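Local atomic coordinates of F5/8 type C domain protein (Clostridium perfringens, PDB entry 7JRM), a protein that probably helps the O-glycopeptidase ZmpB recognise mucin glycans, through a calcium-containing carbohydrate-binding module of family 51. Residues Asn110-Leu115 against Asp217-Lys222; Thr148-Asp153 against Ala176-Met181; Arg154-Lys159 against Asn211-Ala216; Ser162-Lys167 against Leu202-Ala207. One frame throughout, in Å; residues are numbered along the deposited sequence.

Interaction 1: residues Asn110-Leu115 against Asp217-Lys222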
# COMPACT_ATOMS: atom_id res chain seq x y z
N ASN A 110 -34.96 -9.62 -25.22
CA ASN A 110 -34.50 -10.33 -24.04
C ASN A 110 -33.05 -9.95 -23.73
O ASN A 110 -32.39 -9.22 -24.47
CB ASN A 110 -34.61 -11.84 -24.24
CG ASN A 110 -36.04 -12.33 -24.21
OD1 ASN A 110 -36.89 -11.77 -23.50
ND2 ASN A 110 -36.33 -13.36 -24.99
N GLN A 111 -32.55 -10.46 -22.61
CA GLN A 111 -31.17 -10.21 -22.22
C GLN A 111 -30.21 -10.86 -23.21
O GLN A 111 -30.53 -11.87 -23.85
CB GLN A 111 -30.90 -10.74 -20.82
CG GLN A 111 -31.58 -9.96 -19.70
CD GLN A 111 -31.44 -10.64 -18.35
OE1 GLN A 111 -31.95 -11.73 -18.14
NE2 GLN A 111 -30.73 -9.99 -17.43
N ILE A 112 -29.03 -10.26 -23.34
CA ILE A 112 -27.99 -10.83 -24.19
C ILE A 112 -27.49 -12.12 -23.56
O ILE A 112 -26.98 -12.12 -22.43
CB ILE A 112 -26.85 -9.83 -24.41
CG1 ILE A 112 -27.32 -8.67 -25.27
CG2 ILE A 112 -25.65 -10.52 -25.04
CD1 ILE A 112 -26.39 -7.48 -25.27
N ARG A 113 -27.64 -13.23 -24.28
CA ARG A 113 -27.32 -14.55 -23.74
C ARG A 113 -26.58 -15.36 -24.80
O ARG A 113 -27.05 -15.50 -25.92
CB ARG A 113 -28.58 -15.29 -23.29
CG ARG A 113 -29.25 -14.68 -22.07
CD ARG A 113 -30.61 -15.30 -21.80
NE ARG A 113 -31.52 -15.18 -22.94
CZ ARG A 113 -32.25 -16.18 -23.43
NH1 ARG A 113 -32.17 -17.38 -22.88
NH2 ARG A 113 -33.04 -15.98 -24.47
N LEU A 114 -25.42 -15.89 -24.42
CA LEU A 114 -24.60 -16.72 -25.29
C LEU A 114 -24.31 -18.04 -24.60
O LEU A 114 -24.62 -18.24 -23.42
CB LEU A 114 -23.29 -16.01 -25.68
CG LEU A 114 -23.44 -14.73 -26.50
CD1 LEU A 114 -22.07 -14.17 -26.87
CD2 LEU A 114 -24.27 -14.98 -27.74
N LEU A 115 -23.69 -18.95 -25.34
CA LEU A 115 -23.38 -20.29 -24.85
C LEU A 115 -21.91 -20.36 -24.44
O LEU A 115 -21.03 -19.87 -25.15
CB LEU A 115 -23.68 -21.35 -25.91
CG LEU A 115 -23.52 -22.81 -25.49
CD1 LEU A 115 -24.64 -23.23 -24.57
CD2 LEU A 115 -23.45 -23.71 -26.72
N ASP A 217 -25.14 -11.51 -31.18
CA ASP A 217 -24.79 -10.57 -30.13
C ASP A 217 -23.31 -10.21 -30.21
O ASP A 217 -22.46 -11.09 -30.38
CB ASP A 217 -25.08 -11.14 -28.74
CG ASP A 217 -26.53 -11.48 -28.54
OD1 ASP A 217 -27.40 -10.79 -29.12
OD2 ASP A 217 -26.81 -12.43 -27.78
N TRP A 218 -23.02 -8.92 -30.08
CA TRP A 218 -21.68 -8.45 -29.75
C TRP A 218 -21.65 -8.24 -28.24
O TRP A 218 -21.85 -7.14 -27.73
CB TRP A 218 -21.35 -7.17 -30.52
CG TRP A 218 -21.43 -7.30 -32.01
CD1 TRP A 218 -22.53 -7.09 -32.79
CD2 TRP A 218 -20.37 -7.68 -32.90
NE1 TRP A 218 -22.22 -7.31 -34.11
CE2 TRP A 218 -20.90 -7.68 -34.20
CE3 TRP A 218 -19.03 -8.03 -32.71
CZ2 TRP A 218 -20.13 -8.01 -35.32
CZ3 TRP A 218 -18.27 -8.35 -33.82
CH2 TRP A 218 -18.82 -8.34 -35.11
N ALA A 219 -21.41 -9.34 -27.52
CA ALA A 219 -21.54 -9.34 -26.07
C ALA A 219 -20.32 -8.71 -25.42
O ALA A 219 -19.18 -9.06 -25.75
CB ALA A 219 -21.74 -10.76 -25.56
N ASP A 220 -20.56 -7.78 -24.49
CA ASP A 220 -19.50 -7.08 -23.76
C ASP A 220 -18.54 -6.35 -24.70
O ASP A 220 -17.37 -6.15 -24.37
CB ASP A 220 -18.73 -8.04 -22.85
CG ASP A 220 -18.34 -7.41 -21.53
OD1 ASP A 220 -19.24 -7.06 -20.74
OD2 ASP A 220 -17.12 -7.27 -21.27
N ALA A 221 -19.04 -5.96 -25.87
CA ALA A 221 -18.21 -5.26 -26.85
C ALA A 221 -17.78 -3.91 -26.28
O ALA A 221 -18.61 -3.09 -25.89
CB ALA A 221 -18.98 -5.06 -28.15
N LYS A 222 -16.46 -3.69 -26.23
CA LYS A 222 -15.94 -2.50 -25.57
C LYS A 222 -14.58 -2.15 -26.14
O LYS A 222 -13.85 -3.01 -26.63
CB LYS A 222 -15.83 -2.72 -24.06
CG LYS A 222 -14.90 -3.86 -23.66
CD LYS A 222 -14.94 -4.12 -22.17
CE LYS A 222 -14.21 -5.41 -21.81
NZ LYS A 222 -14.46 -5.81 -20.40
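I112 and L114 press their branched ends onto D217 and A219, the residues of 217-219 whose side chains point toward them, and all four side chains are buried. A219 CB touches both hydrophobic residues, 3.7 Å from L114 CD1 and 4.0 Å from I112 CG2. The D217 carboxylate enters the same packing: its OD2 lies 3.5 Å from I112 CG2 and 3.6 Å from L114 CD2. An extended second torsion of L114 (chi2 -177°) places CD1 against A219 CB. No hydrogen bond crosses the contact. D217 OD2 instead comes close to D153 OD1, a carboxylate pair that would be consistent with one of the two holding a proton.

Less is gripped on the other side of 112-115, where R113 points away from 217-222, is partly exposed and has its guanidinium edge beside Q111 O. Beyond A219 the second segment turns a corner, and D220 pairs with K222 in a salt bridge apart from the contact. The axes of strands 112-115 and 217-219 cross at 90° with a closest approach of 8.0 Å, and the hairpin of 112-115 and 121-124 lies across the outer face of one sheet of a galactose-binding-domain-like beta-sandwich.

Interaction 2: residues Thr148-Asp153 against Ala176-Met181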
# COMPACT_ATOMS: atom_id res chain seq x y z
N THR A 148 -14.53 -8.15 -27.55
CA THR A 148 -15.94 -8.53 -27.59
C THR A 148 -16.08 -10.04 -27.55
O THR A 148 -15.18 -10.78 -27.95
CB THR A 148 -16.63 -7.98 -28.84
OG1 THR A 148 -18.04 -8.23 -28.77
CG2 THR A 148 -16.06 -8.63 -30.10
N TRP A 149 -17.23 -10.49 -27.04
CA TRP A 149 -17.70 -11.85 -27.21
C TRP A 149 -18.75 -11.87 -28.32
O TRP A 149 -19.51 -10.92 -28.48
CB TRP A 149 -18.31 -12.40 -25.92
CG TRP A 149 -17.33 -12.66 -24.81
CD1 TRP A 149 -17.14 -11.90 -23.69
CD2 TRP A 149 -16.42 -13.76 -24.71
NE1 TRP A 149 -16.16 -12.46 -22.90
CE2 TRP A 149 -15.71 -13.60 -23.50
CE3 TRP A 149 -16.14 -14.86 -25.52
CZ2 TRP A 149 -14.73 -14.50 -23.09
CZ3 TRP A 149 -15.16 -15.76 -25.11
CH2 TRP A 149 -14.47 -15.57 -23.90
N VAL A 150 -18.77 -12.96 -29.08
CA VAL A 150 -19.71 -13.10 -30.19
C VAL A 150 -20.34 -14.49 -30.14
O VAL A 150 -19.75 -15.44 -29.62
CB VAL A 150 -19.05 -12.85 -31.56
CG1 VAL A 150 -18.62 -11.39 -31.68
CG2 VAL A 150 -17.86 -13.78 -31.75
N GLY A 151 -21.54 -14.59 -30.70
CA GLY A 151 -22.23 -15.87 -30.75
C GLY A 151 -23.68 -15.68 -31.12
O GLY A 151 -24.18 -14.56 -31.26
N ILE A 152 -24.35 -16.81 -31.27
CA ILE A 152 -25.78 -16.82 -31.56
C ILE A 152 -26.55 -16.61 -30.26
O ILE A 152 -26.29 -17.28 -29.26
CB ILE A 152 -26.19 -18.14 -32.23
CG1 ILE A 152 -25.53 -18.28 -33.61
CG2 ILE A 152 -27.71 -18.24 -32.36
CD1 ILE A 152 -26.24 -17.52 -34.71
N ASP A 153 -27.48 -15.66 -30.27
CA ASP A 153 -28.28 -15.39 -29.09
C ASP A 153 -29.11 -16.61 -28.72
O ASP A 153 -29.60 -17.34 -29.58
CB ASP A 153 -29.19 -14.18 -29.32
CG ASP A 153 -29.93 -13.75 -28.06
OD1 ASP A 153 -29.28 -13.21 -27.14
OD2 ASP A 153 -31.16 -13.95 -28.00
N ALA A 176 -10.23 -9.28 -38.30
CA ALA A 176 -10.52 -10.51 -37.57
C ALA A 176 -11.88 -11.03 -38.00
O ALA A 176 -12.74 -10.28 -38.46
CB ALA A 176 -10.48 -10.29 -36.06
N GLU A 177 -12.06 -12.34 -37.84
CA GLU A 177 -13.32 -12.99 -38.16
C GLU A 177 -13.36 -14.35 -37.49
O GLU A 177 -12.32 -14.92 -37.14
CB GLU A 177 -13.50 -13.13 -39.68
CG GLU A 177 -12.67 -14.23 -40.31
CD GLU A 177 -12.84 -14.29 -41.81
OE1 GLU A 177 -13.80 -13.69 -42.33
OE2 GLU A 177 -12.01 -14.95 -42.48
N THR A 178 -14.58 -14.85 -37.30
CA THR A 178 -14.80 -16.17 -36.75
C THR A 178 -15.15 -17.15 -37.86
O THR A 178 -15.30 -16.78 -39.03
CB THR A 178 -15.91 -16.14 -35.69
OG1 THR A 178 -17.17 -15.91 -36.33
CG2 THR A 178 -15.65 -15.03 -34.68
N ASP A 179 -15.29 -18.42 -37.50
CA ASP A 179 -15.87 -19.40 -38.40
C ASP A 179 -17.38 -19.22 -38.44
O ASP A 179 -17.94 -18.30 -37.83
CB ASP A 179 -15.50 -20.82 -37.97
CG ASP A 179 -14.02 -20.97 -37.69
OD1 ASP A 179 -13.20 -20.39 -38.43
OD2 ASP A 179 -13.67 -21.67 -36.71
N VAL A 180 -18.07 -20.10 -39.15
CA VAL A 180 -19.53 -20.10 -39.13
C VAL A 180 -19.99 -20.59 -37.76
O VAL A 180 -19.70 -21.72 -37.36
CB VAL A 180 -20.10 -20.97 -40.26
CG1 VAL A 180 -21.56 -21.31 -39.97
CG2 VAL A 180 -19.97 -20.25 -41.59
N MET A 181 -20.69 -19.72 -37.03
CA MET A 181 -21.14 -20.03 -35.68
C MET A 181 -22.60 -20.45 -35.71
O MET A 181 -23.43 -19.78 -36.32
CB MET A 181 -20.96 -18.82 -34.77
CG MET A 181 -19.54 -18.64 -34.26
SD MET A 181 -19.37 -17.32 -33.04
CE MET A 181 -19.65 -18.24 -31.53
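This is a largely apolar contact between the two sheets of the beta-sandwich, in which V150, G151 and I152 of strand 145-152 face T178 and M181 of 173-182, an outermost strand of the opposing sheet. All five residues are buried, and no hydrogen bond joins the segments.

M181 does most of the work. Its chain bends at the last torsion (chi3 90°), which carries CE to the backbone of the facing strand, 3.4 Å from V150 O and 3.6 Å from G151 CA. SD stays beside the valine, 4.1 Å from V150 CG2, and the two side chains cross at about a right angle. The same V150 CG2 reaches T178 CG2 at 3.9 Å, methyl to methyl, as the two side chains slide past each other in opposite directions. Further along, I152 CG1 rests 3.7 Å from M181 O.

T178 divides its two branches by chemistry. CG2 is given to the valine, while OG1 donates to D179 O at 2.9 Å, in the carbonyl plane and on a lone pair, and is also hydrogen-bonded to F166 N of the neighbouring strand. F166 further lines this space, touching both V150 and M181. The T178 hydroxyl is thus paired within its own sheet, and cohesion between the sheets here comes from van der Waals contact, including methyl and methylene groups against carbonyl oxygens, with no directional bond to fix the register.

Interaction 3: residues Arg154-Lys159 against Asn211-Ala216. With CA (calcium ion), chain B.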
# COMPACT_ATOMS: atom_id res chain seq x y z
N ARG A 154 -29.27 -16.83 -27.41
CA ARG A 154 -29.93 -18.04 -26.92
C ARG A 154 -31.44 -18.04 -27.14
O ARG A 154 -32.07 -19.07 -26.92
CB ARG A 154 -29.63 -18.23 -25.43
CG ARG A 154 -28.18 -18.59 -25.13
CD ARG A 154 -27.66 -19.64 -26.10
NE ARG A 154 -28.28 -20.94 -25.90
CZ ARG A 154 -27.94 -22.05 -26.54
NH1 ARG A 154 -28.56 -23.19 -26.30
NH2 ARG A 154 -26.96 -22.01 -27.44
N HIS A 155 -32.02 -16.91 -27.56
CA HIS A 155 -33.46 -16.87 -27.80
C HIS A 155 -33.88 -17.76 -28.95
O HIS A 155 -35.05 -18.17 -29.01
CB HIS A 155 -33.91 -15.43 -28.05
CG HIS A 155 -35.35 -15.29 -28.44
ND1 HIS A 155 -36.36 -15.23 -27.51
CD2 HIS A 155 -35.94 -15.20 -29.65
CE1 HIS A 155 -37.52 -15.11 -28.13
NE2 HIS A 155 -37.29 -15.09 -29.43
N VAL A 156 -32.97 -18.09 -29.87
CA VAL A 156 -33.29 -18.92 -31.02
C VAL A 156 -32.67 -20.30 -30.86
O VAL A 156 -32.30 -20.95 -31.84
CB VAL A 156 -32.83 -18.25 -32.33
CG1 VAL A 156 -33.64 -17.00 -32.60
CG2 VAL A 156 -31.34 -17.93 -32.26
N ALA A 157 -32.56 -20.76 -29.61
CA ALA A 157 -31.96 -22.06 -29.34
C ALA A 157 -32.78 -23.22 -29.89
O ALA A 157 -32.27 -24.35 -29.94
CB ALA A 157 -31.77 -22.25 -27.83
N ASP A 158 -34.03 -22.98 -30.30
CA ASP A 158 -34.89 -24.02 -30.84
C ASP A 158 -35.12 -23.88 -32.34
O ASP A 158 -35.97 -24.58 -32.90
CB ASP A 158 -36.23 -24.03 -30.11
CG ASP A 158 -36.86 -22.64 -30.02
OD1 ASP A 158 -37.74 -22.44 -29.16
OD2 ASP A 158 -36.47 -21.75 -30.80
N LYS A 159 -34.38 -22.99 -33.01
CA LYS A 159 -34.64 -22.66 -34.41
C LYS A 159 -33.80 -23.47 -35.39
O LYS A 159 -33.98 -23.32 -36.60
CB LYS A 159 -34.40 -21.17 -34.64
CG LYS A 159 -35.41 -20.27 -33.94
CD LYS A 159 -36.84 -20.73 -34.19
CE LYS A 159 -37.84 -19.78 -33.56
NZ LYS A 159 -39.23 -20.04 -34.04
N ASN A 211 -30.54 -15.43 -43.69
CA ASN A 211 -30.52 -14.77 -42.39
C ASN A 211 -31.56 -15.33 -41.43
O ASN A 211 -31.88 -14.68 -40.43
CB ASN A 211 -30.71 -13.26 -42.57
CG ASN A 211 -32.09 -12.89 -43.06
OD1 ASN A 211 -32.85 -13.75 -43.53
ND2 ASN A 211 -32.44 -11.61 -42.96
N ASN A 212 -32.11 -16.51 -41.72
CA ASN A 212 -33.21 -17.04 -40.94
C ASN A 212 -32.80 -17.29 -39.49
O ASN A 212 -31.88 -18.09 -39.23
CB ASN A 212 -33.73 -18.33 -41.57
CG ASN A 212 -35.14 -18.67 -41.14
OD1 ASN A 212 -35.92 -17.78 -40.79
ND2 ASN A 212 -35.48 -19.95 -41.16
N TRP A 213 -33.47 -16.61 -38.56
CA TRP A 213 -33.23 -16.76 -37.13
C TRP A 213 -31.79 -16.46 -36.75
O TRP A 213 -31.23 -17.07 -35.83
CB TRP A 213 -33.64 -18.16 -36.64
CG TRP A 213 -35.07 -18.48 -36.92
CD1 TRP A 213 -35.55 -19.48 -37.72
CD2 TRP A 213 -36.22 -17.81 -36.39
NE1 TRP A 213 -36.93 -19.46 -37.73
CE2 TRP A 213 -37.36 -18.45 -36.92
CE3 TRP A 213 -36.40 -16.73 -35.52
CZ2 TRP A 213 -38.66 -18.04 -36.61
CZ3 TRP A 213 -37.68 -16.32 -35.21
CH2 TRP A 213 -38.80 -16.98 -35.75
N ASP A 214 -31.17 -15.50 -37.44
CA ASP A 214 -29.78 -15.15 -37.21
C ASP A 214 -29.66 -14.05 -36.15
O ASP A 214 -29.22 -12.93 -36.41
CB ASP A 214 -29.12 -14.73 -38.52
CG ASP A 214 -28.65 -15.91 -39.34
OD1 ASP A 214 -28.81 -17.07 -38.88
OD2 ASP A 214 -28.10 -15.69 -40.44
N HIS A 215 -30.07 -14.39 -34.93
CA HIS A 215 -29.92 -13.48 -33.80
C HIS A 215 -28.47 -13.54 -33.32
O HIS A 215 -28.01 -14.59 -32.87
CB HIS A 215 -30.88 -13.86 -32.67
CG HIS A 215 -32.32 -13.68 -33.01
ND1 HIS A 215 -33.30 -13.54 -32.05
CD2 HIS A 215 -32.96 -13.62 -34.21
CE1 HIS A 215 -34.48 -13.40 -32.64
NE2 HIS A 215 -34.30 -13.44 -33.95
N ALA A 216 -27.76 -12.42 -33.43
CA ALA A 216 -26.34 -12.36 -33.11
C ALA A 216 -26.08 -11.26 -32.09
O ALA A 216 -26.71 -10.20 -32.13
CB ALA A 216 -25.50 -12.12 -34.36
CA CA B . -27.74 -17.94 -41.37
O HOH W 1 -29.85 -19.01 -40.93
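D214 OD2 is gripped by the calcium ion at 2.5 Å and by a hydrogen bond with S132 OG, while OD1 of the same carboxylate lies 2.8 Å from the metal, so the aspartate binds it through both oxygens. It closes the type II turn N211-D214 in the calcium-binding loop of this galactose-binding-domain-like sandwich, just before strand 215-224. S163, V206, D208 and G210 contribute further ligands, and water 1, also on the metal, lies within hydrogen-bonding distance of N212 O (2.8 Å).

With D214 turned to the metal, its neighbours W213 and H215 face the loop 154-159. K159 lies over one face of the W213 indole: CB and CG pass above the five-membered ring near CG, and a bend (chi2 -49°) sends CD over CE2. CE then sits 3.5 Å from the centroid of the W213 six-membered ring, a CH-pi contact, and NZ makes a cation-pi interaction, 3.8 Å from that same centroid. The ammonium thus meets the pi cloud instead of a counter-ion across this contact.

V156 touches both rings. Its CG1 is 4.0 Å from W213 CE3 and stands over the centre of the H215 imidazole, 3.5 Å from the ring centroid and 9° off the normal. H155 meets H215 rim to rim, with planes only 4° from parallel and neither ring over the other's face; the nearest atoms are H155 CD2 and H215 CE1, 3.8 Å apart.

Interaction 4: residues Ser162-Lys167 against Leu202-Ala207. With CA (calcium ion), chain B.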
# COMPACT_ATOMS: atom_id res chain seq x y z
N SER A 162 -30.04 -21.48 -37.23
CA SER A 162 -29.30 -20.25 -36.96
C SER A 162 -27.82 -20.44 -37.25
O SER A 162 -27.20 -21.42 -36.83
CB SER A 162 -29.50 -19.83 -35.50
OG SER A 162 -30.78 -19.26 -35.31
N SER A 163 -27.25 -19.49 -38.00
CA SER A 163 -25.84 -19.54 -38.39
C SER A 163 -25.37 -18.18 -38.90
O SER A 163 -25.98 -17.61 -39.81
CB SER A 163 -25.62 -20.60 -39.46
OG SER A 163 -26.42 -20.36 -40.60
N VAL A 164 -24.27 -17.66 -38.35
CA VAL A 164 -23.72 -16.37 -38.73
C VAL A 164 -22.20 -16.47 -38.78
O VAL A 164 -21.60 -17.49 -38.42
CB VAL A 164 -24.15 -15.23 -37.78
CG1 VAL A 164 -25.65 -15.01 -37.85
CG2 VAL A 164 -23.71 -15.54 -36.36
N LYS A 165 -21.57 -15.39 -39.23
CA LYS A 165 -20.13 -15.22 -39.15
C LYS A 165 -19.84 -13.77 -38.77
O LYS A 165 -20.36 -12.85 -39.41
CB LYS A 165 -19.44 -15.57 -40.47
CG LYS A 165 -17.92 -15.51 -40.40
CD LYS A 165 -17.29 -15.53 -41.79
CE LYS A 165 -17.90 -16.61 -42.66
NZ LYS A 165 -18.10 -16.14 -44.06
N PHE A 166 -19.03 -13.58 -37.73
CA PHE A 166 -18.69 -12.25 -37.26
C PHE A 166 -17.40 -11.79 -37.91
O PHE A 166 -16.43 -12.55 -38.01
CB PHE A 166 -18.55 -12.23 -35.74
CG PHE A 166 -19.82 -12.57 -35.01
CD1 PHE A 166 -20.17 -13.88 -34.78
CD2 PHE A 166 -20.66 -11.56 -34.56
CE1 PHE A 166 -21.34 -14.20 -34.11
CE2 PHE A 166 -21.83 -11.87 -33.89
CZ PHE A 166 -22.16 -13.19 -33.66
N LYS A 167 -17.39 -10.54 -38.36
CA LYS A 167 -16.22 -9.93 -38.98
C LYS A 167 -16.04 -8.53 -38.42
O LYS A 167 -17.01 -7.83 -38.13
CB LYS A 167 -16.35 -9.87 -40.51
CG LYS A 167 -16.62 -11.21 -41.16
CD LYS A 167 -16.76 -11.08 -42.67
CE LYS A 167 -17.60 -12.20 -43.24
NZ LYS A 167 -17.89 -12.01 -44.69
N LEU A 202 -18.52 -3.48 -37.48
CA LEU A 202 -18.88 -4.79 -36.96
C LEU A 202 -19.88 -5.43 -37.91
O LEU A 202 -20.99 -4.91 -38.10
CB LEU A 202 -19.47 -4.67 -35.55
CG LEU A 202 -18.63 -3.86 -34.55
CD1 LEU A 202 -19.29 -3.86 -33.18
CD2 LEU A 202 -17.21 -4.41 -34.46
N VAL A 203 -19.50 -6.56 -38.50
CA VAL A 203 -20.26 -7.20 -39.57
C VAL A 203 -20.70 -8.58 -39.11
O VAL A 203 -19.89 -9.37 -38.61
CB VAL A 203 -19.44 -7.29 -40.87
CG1 VAL A 203 -20.18 -8.11 -41.91
CG2 VAL A 203 -19.14 -5.90 -41.40
N VAL A 204 -21.99 -8.87 -39.29
CA VAL A 204 -22.57 -10.18 -39.02
C VAL A 204 -23.09 -10.71 -40.35
O VAL A 204 -24.14 -10.26 -40.83
CB VAL A 204 -23.68 -10.12 -37.96
CG1 VAL A 204 -24.24 -11.51 -37.71
CG2 VAL A 204 -23.15 -9.51 -36.67
N ASP A 205 -22.37 -11.65 -40.95
CA ASP A 205 -22.79 -12.21 -42.22
C ASP A 205 -23.77 -13.36 -42.00
O ASP A 205 -23.98 -13.84 -40.89
CB ASP A 205 -21.58 -12.69 -43.03
CG ASP A 205 -21.75 -12.45 -44.52
OD1 ASP A 205 -22.90 -12.45 -44.99
OD2 ASP A 205 -20.72 -12.26 -45.21
N VAL A 206 -24.39 -13.81 -43.10
CA VAL A 206 -25.53 -14.71 -43.01
C VAL A 206 -25.15 -16.19 -43.02
O VAL A 206 -25.99 -17.03 -42.66
CB VAL A 206 -26.52 -14.44 -44.16
CG1 VAL A 206 -27.01 -13.00 -44.10
CG2 VAL A 206 -25.86 -14.73 -45.51
N ALA A 207 -23.92 -16.54 -43.40
CA ALA A 207 -23.46 -17.94 -43.48
C ALA A 207 -24.44 -18.70 -44.37
O ALA A 207 -24.74 -18.24 -45.49
CB ALA A 207 -23.27 -18.49 -42.08
CA CA B . -27.74 -17.94 -41.37
O HOH W 2 -21.01 -15.84 -44.23
O HOH W 1 -29.85 -19.01 -40.93
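K167 starts its path beside V203, its partner in an antiparallel hydrogen-bonded pair, with the two CB atoms 4.0 Å apart. From CG onward the chain is extended (chi2 179°) and runs diagonally to D205, the partner of K165 on the same face. CE passes 3.7 Å from D205 OD2, and NZ ends in a salt bridge to that oxygen at 2.9 Å, using the anti lone pair. The other oxygen, D205 OD1, accepts from V206 N, so both ends of the carboxylate are engaged.

Behind this partly exposed face the backbones of 163-167 and 202-205 are joined by D205 N to K165 O and by the reciprocal bonds of K167 and V203, each 2.8 Å; K165 N to D205 O is weak. On the opposite, buried face V204 spreads its methyls: its side chain and that of F166 lie side by side, with CG2 3.9 Å from F166 CD2, and CG1 packs against V164 CB. The F166 ring continues into the sandwich core, edge-to-face with W218.

At the other end the strands part around the calcium ion. S163 O and V206 O approach to 2.9 Å, and both coordinate the metal, each at 2.4 Å; S163 OG adds a longer bond. D208, G210 and D214 help complete the site. The ion probably offsets the mutual repulsion of these oxygens, tying together the strand ends just where the backbone pairing stops.

All four contacts belong to one beta-sandwich. Interaction 2 is its core, joining the two sheets without a hydrogen bond, and F166 of interaction 4 and W218 of interaction 1 pack into the same interior. Interaction 4 lies within one sheet and is dominated by backbone pairing, with charge on its outer face. Interaction 1 covers the outside of the other sheet; although it lies outside the sandwich core, it is nearly as buried as interaction 2. Interactions 1 and 3 share strand 215-224, but interaction 3 sits at its loop end, where packing is partly exposed and aromatic. Interactions 3 and 4 converge on the calcium ion.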